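Local coordinates for gala protein type 1, 3 or 4 (Legionella pneumophila subsp. pneumophila, PDB 4XA9) that forms a curved leucine-rich-repeat solenoid and may bind small GTPases and stimulate their GTP hydrolysis, at residues D54-G59 with H76-P81; L96-N101 with L123-T128. One frame throughout, in Å; residues are numbered along the deposited sequence.

Interaction 1 of 2, residues D54-G59 with H76-P81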
# COMPACT_ATOMS: atom_id res chain seq x y z
N ASP A 54 -17.21 -6.00 -3.51
CA ASP A 54 -18.02 -5.93 -2.30
C ASP A 54 -18.44 -7.30 -1.81
O ASP A 54 -19.54 -7.48 -1.28
CB ASP A 54 -19.27 -5.07 -2.53
CG ASP A 54 -18.93 -3.65 -2.95
OD1 ASP A 54 -17.95 -3.09 -2.41
OD2 ASP A 54 -19.63 -3.11 -3.83
N ILE A 55 -17.58 -8.28 -2.01
CA ILE A 55 -17.89 -9.66 -1.67
C ILE A 55 -17.80 -9.88 -0.16
O ILE A 55 -16.90 -9.35 0.49
CB ILE A 55 -16.95 -10.62 -2.42
CG1 ILE A 55 -17.06 -10.37 -3.93
CG2 ILE A 55 -17.25 -12.07 -2.07
CD1 ILE A 55 -16.04 -11.13 -4.75
N THR A 56 -18.74 -10.64 0.39
CA THR A 56 -18.72 -10.98 1.81
C THR A 56 -18.46 -12.46 1.99
O THR A 56 -18.18 -13.16 1.02
CB THR A 56 -20.05 -10.62 2.51
OG1 THR A 56 -21.05 -11.58 2.15
CG2 THR A 56 -20.50 -9.21 2.14
N ALA A 57 -18.57 -12.94 3.23
CA ALA A 57 -18.38 -14.36 3.53
C ALA A 57 -19.39 -15.24 2.78
O ALA A 57 -19.07 -16.37 2.41
CB ALA A 57 -18.49 -14.60 5.03
N ASN A 58 -20.59 -14.72 2.56
CA ASN A 58 -21.60 -15.47 1.83
C ASN A 58 -21.19 -15.72 0.38
O ASN A 58 -21.51 -16.77 -0.19
CB ASN A 58 -22.93 -14.73 1.87
CG ASN A 58 -23.63 -14.89 3.21
OD1 ASN A 58 -23.37 -15.86 3.93
ND2 ASN A 58 -24.51 -13.96 3.54
N GLY A 59 -20.47 -14.77 -0.20
CA GLY A 59 -19.98 -14.91 -1.56
C GLY A 59 -18.91 -15.97 -1.63
O GLY A 59 -18.83 -16.73 -2.60
N HIS A 76 -9.20 -6.59 -0.77
CA HIS A 76 -10.06 -5.41 -0.81
C HIS A 76 -11.52 -5.76 -1.07
O HIS A 76 -12.18 -5.18 -1.94
CB HIS A 76 -9.57 -4.41 -1.85
CG HIS A 76 -8.20 -3.87 -1.56
ND1 HIS A 76 -7.99 -2.76 -0.78
CD2 HIS A 76 -6.98 -4.30 -1.95
CE1 HIS A 76 -6.69 -2.52 -0.70
NE2 HIS A 76 -6.05 -3.44 -1.40
N ASN A 77 -12.01 -6.73 -0.31
CA ASN A 77 -13.43 -7.02 -0.23
C ASN A 77 -13.86 -6.92 1.24
O ASN A 77 -13.26 -6.19 2.00
CB ASN A 77 -13.75 -8.39 -0.82
CG ASN A 77 -13.78 -8.37 -2.34
OD1 ASN A 77 -14.81 -8.07 -2.95
ND2 ASN A 77 -12.64 -8.68 -2.96
N ASN A 78 -14.89 -7.67 1.63
CA ASN A 78 -15.36 -7.65 3.01
C ASN A 78 -15.68 -9.05 3.53
O ASN A 78 -16.74 -9.27 4.10
CB ASN A 78 -16.60 -6.75 3.12
CG ASN A 78 -17.01 -6.48 4.57
OD1 ASN A 78 -16.16 -6.38 5.46
ND2 ASN A 78 -18.31 -6.39 4.80
N ILE A 79 -14.77 -10.00 3.32
CA ILE A 79 -15.13 -11.39 3.59
C ILE A 79 -15.00 -11.73 5.07
O ILE A 79 -15.64 -12.66 5.55
CB ILE A 79 -14.28 -12.37 2.75
CG1 ILE A 79 -12.85 -12.48 3.30
CG2 ILE A 79 -14.31 -11.98 1.27
CD1 ILE A 79 -12.00 -13.51 2.57
N GLY A 80 -14.19 -10.96 5.79
CA GLY A 80 -14.11 -11.11 7.23
C GLY A 80 -13.54 -12.43 7.71
O GLY A 80 -13.02 -13.22 6.91
N PRO A 81 -13.62 -12.67 9.02
CA PRO A 81 -13.10 -13.91 9.62
C PRO A 81 -13.76 -15.16 9.04
O PRO A 81 -13.07 -16.12 8.75
CB PRO A 81 -13.44 -13.74 11.11
CG PRO A 81 -13.56 -12.26 11.30
CD PRO A 81 -14.15 -11.74 10.03
O HOH W 1 -18.32 -11.24 5.60

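Interaction 2 of 2, residues L96-N101 with L123-T128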
# COMPACT_ATOMS: atom_id res chain seq x y z
N LEU A 96 -2.99 -17.50 -2.31
CA LEU A 96 -4.17 -16.74 -1.88
C LEU A 96 -3.82 -15.33 -1.43
O LEU A 96 -2.89 -15.13 -0.65
CB LEU A 96 -4.88 -17.48 -0.74
CG LEU A 96 -6.07 -16.80 -0.06
CD1 LEU A 96 -7.25 -16.63 -1.02
CD2 LEU A 96 -6.50 -17.62 1.16
N ASP A 97 -4.58 -14.36 -1.93
CA ASP A 97 -4.49 -12.99 -1.45
C ASP A 97 -5.81 -12.59 -0.79
O ASP A 97 -6.83 -12.45 -1.46
CB ASP A 97 -4.16 -12.03 -2.60
CG ASP A 97 -3.87 -10.62 -2.13
OD1 ASP A 97 -4.16 -10.31 -0.96
OD2 ASP A 97 -3.36 -9.81 -2.93
N VAL A 98 -5.79 -12.42 0.53
CA VAL A 98 -6.96 -11.97 1.27
C VAL A 98 -6.70 -10.64 1.97
O VAL A 98 -7.33 -10.32 2.97
CB VAL A 98 -7.41 -13.00 2.34
CG1 VAL A 98 -8.02 -14.23 1.69
CG2 VAL A 98 -6.25 -13.38 3.25
N SER A 99 -5.74 -9.88 1.43
CA SER A 99 -5.37 -8.59 2.03
C SER A 99 -6.58 -7.67 2.12
O SER A 99 -7.48 -7.74 1.29
CB SER A 99 -4.26 -7.94 1.21
OG SER A 99 -3.13 -8.80 1.10
N PHE A 100 -6.61 -6.81 3.15
CA PHE A 100 -7.65 -5.81 3.31
C PHE A 100 -9.06 -6.41 3.32
O PHE A 100 -9.91 -6.03 2.52
CB PHE A 100 -7.56 -4.75 2.20
CG PHE A 100 -6.28 -3.96 2.23
CD1 PHE A 100 -5.14 -4.43 1.59
CD2 PHE A 100 -6.21 -2.76 2.91
CE1 PHE A 100 -3.95 -3.71 1.62
CE2 PHE A 100 -5.03 -2.03 2.96
CZ PHE A 100 -3.89 -2.50 2.31
N ASN A 101 -9.29 -7.35 4.24
CA ASN A 101 -10.59 -8.00 4.36
C ASN A 101 -11.07 -8.12 5.80
O ASN A 101 -12.08 -8.76 6.06
CB ASN A 101 -10.57 -9.39 3.72
CG ASN A 101 -11.02 -9.39 2.29
OD1 ASN A 101 -12.21 -9.27 2.00
ND2 ASN A 101 -10.08 -9.54 1.37
N LEU A 123 -2.07 -8.67 3.82
CA LEU A 123 -1.75 -7.32 4.28
C LEU A 123 -2.98 -6.68 4.92
O LEU A 123 -4.10 -6.92 4.48
CB LEU A 123 -1.27 -6.45 3.11
CG LEU A 123 0.07 -6.71 2.44
CD1 LEU A 123 0.03 -7.99 1.60
CD2 LEU A 123 0.44 -5.53 1.55
N TYR A 124 -2.74 -5.86 5.94
CA TYR A 124 -3.78 -5.08 6.62
C TYR A 124 -5.06 -5.88 6.92
O TYR A 124 -6.07 -5.72 6.24
CB TYR A 124 -4.14 -3.84 5.80
CG TYR A 124 -4.89 -2.81 6.61
CD1 TYR A 124 -4.24 -2.04 7.56
CD2 TYR A 124 -6.26 -2.62 6.44
CE1 TYR A 124 -4.92 -1.10 8.32
CE2 TYR A 124 -6.96 -1.68 7.20
CZ TYR A 124 -6.27 -0.93 8.14
OH TYR A 124 -6.95 0.01 8.89
N ASN A 125 -5.01 -6.73 7.93
CA ASN A 125 -6.15 -7.57 8.25
C ASN A 125 -6.43 -7.63 9.75
O ASN A 125 -7.12 -8.54 10.21
CB ASN A 125 -5.94 -8.99 7.70
CG ASN A 125 -6.62 -9.20 6.36
OD1 ASN A 125 -7.79 -8.84 6.18
ND2 ASN A 125 -5.90 -9.78 5.41
N LYS A 126 -5.90 -6.66 10.48
CA LYS A 126 -5.97 -6.64 11.95
C LYS A 126 -5.39 -7.92 12.55
O LYS A 126 -5.85 -8.40 13.59
CB LYS A 126 -7.42 -6.45 12.42
CG LYS A 126 -8.07 -5.18 11.89
CD LYS A 126 -9.50 -5.03 12.38
CE LYS A 126 -10.44 -4.63 11.23
NZ LYS A 126 -9.70 -4.16 10.02
N ILE A 127 -4.38 -8.48 11.89
CA ILE A 127 -3.70 -9.65 12.44
C ILE A 127 -2.73 -9.19 13.53
O ILE A 127 -1.99 -8.24 13.35
CB ILE A 127 -2.95 -10.42 11.33
CG1 ILE A 127 -3.94 -10.82 10.23
CG2 ILE A 127 -2.23 -11.64 11.92
CD1 ILE A 127 -3.29 -11.36 8.97
N THR A 128 -2.78 -9.86 14.67
CA THR A 128 -1.93 -9.49 15.80
C THR A 128 -0.89 -10.57 16.05
O THR A 128 -0.76 -11.50 15.26
CB THR A 128 -2.75 -9.28 17.08
OG1 THR A 128 -3.20 -10.54 17.58
CG2 THR A 128 -3.94 -8.37 16.80

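Interaction 1 of 2, residues D54-G59 with H76-P81
Asn77 meets Ile55 where neighbouring turns of a leucine-rich-repeat solenoid stack, and it occupies the conserved asparagine position of its repeat (LxxLxLxxNxL). Asn77 CB lies 3.5 Å from Ile55 O. Asn77 CG, set beside its own backbone N (chi1 -78°), faces CB of Ile55 at 3.9 Å, and the two side chains cross obliquely. At the tip, Asn77 OD1 accepts from Ile55 N at 2.9 Å in a fairly straight bond and also touches Ile55 CG1; the exact place of OD1 is somewhat doubtful, since it sits too near another atom of the model. Asn77 ND2 turns back to the backbone carbonyls of Leu50 and Ile74, so the amide ties together backbone from both turns. One residue on, Asn78 N donates to Ile55 O at 2.9 Å. The next contacts are a C-H...O contact from Thr56 CA to Asn78 O and a water-mediated link, while Thr56 OG1 N-caps helix 57-63 through Asn58 N and also bonds Asp29. Ala57 CB rests 3.5 Å from Ile79 O, and the water accepts from Ala57 N and donates to Asn78 O, both at 2.9 Å.

Interaction 2 of 2, residues L96-N101 with L123-T128
Phe100 and Tyr124 meet beside a ladder of hydrogen bonds between successive turns of the leucine-rich-repeat solenoid. Tyr124 CB sits over one face of the Phe100 ring, offset toward its rim and 3.7 Å from its centroid, a CH-pi contact. The tyrosine ring itself slides off to the side: the planes lie 30° apart and barely overlap. Phe100 CE1 also packs on Leu123 CB. In the backbone, Phe100 N donates to Leu123 O at 2.8 Å and only weakly to Tyr124 O. Asn125, at the conserved asparagine position, reaches across with both ends of its amide. Asn125 ND2 donates an almost straight 2.9 Å bond to Val98 O, which lies in the amide plane while the donor stands above the carbonyl plane; Asn125 OD1 accepts from Asn101 N at 2.9 Å and from Ile103 N. Ser99 OG accepts from Leu123 N (2.9 Å) and donates to Asp97 OD1, a bond that orients the serine hydroxyl. In the second shell, Asp97 OD1 also takes Ser99 N at 2.9 Å, making an Asx turn. Asp97 OD2 and Tyr124 OH bond to the chain of another protein, placing the contact next to a binding surface. In this buried contact Val98 O, Asn101 N and Leu123 N are thus bonded by side-chain amide and hydroxyl groups, and the negative charge on Asp97 would probably strengthen Ser99 OG as an acceptor for Leu123 N.

Interactions 1 and 2 lie in series along the chain, their centres about 12 Å apart, and both join consecutive turns of one solenoid. Interaction 1 is toward the N-terminal end, its centre about 17 Å from the centre of the chain, and is partly buried; interaction 2 is buried and only about 7 Å from that centre. Helix 80-87, which starts in interaction 1, leads into strand 95-97, which ends in interaction 2; strands 71-73, 95-97 and 119-121 are parallel neighbours. The contacts touch directly: Asn101 OD1 probably accepts from Ile79 N, His76 N probably donates to Ser99 O, and His76 stacks on Phe100. Such repeated turn-to-turn bonds hold successive parallel strands in one continuous curved solenoid.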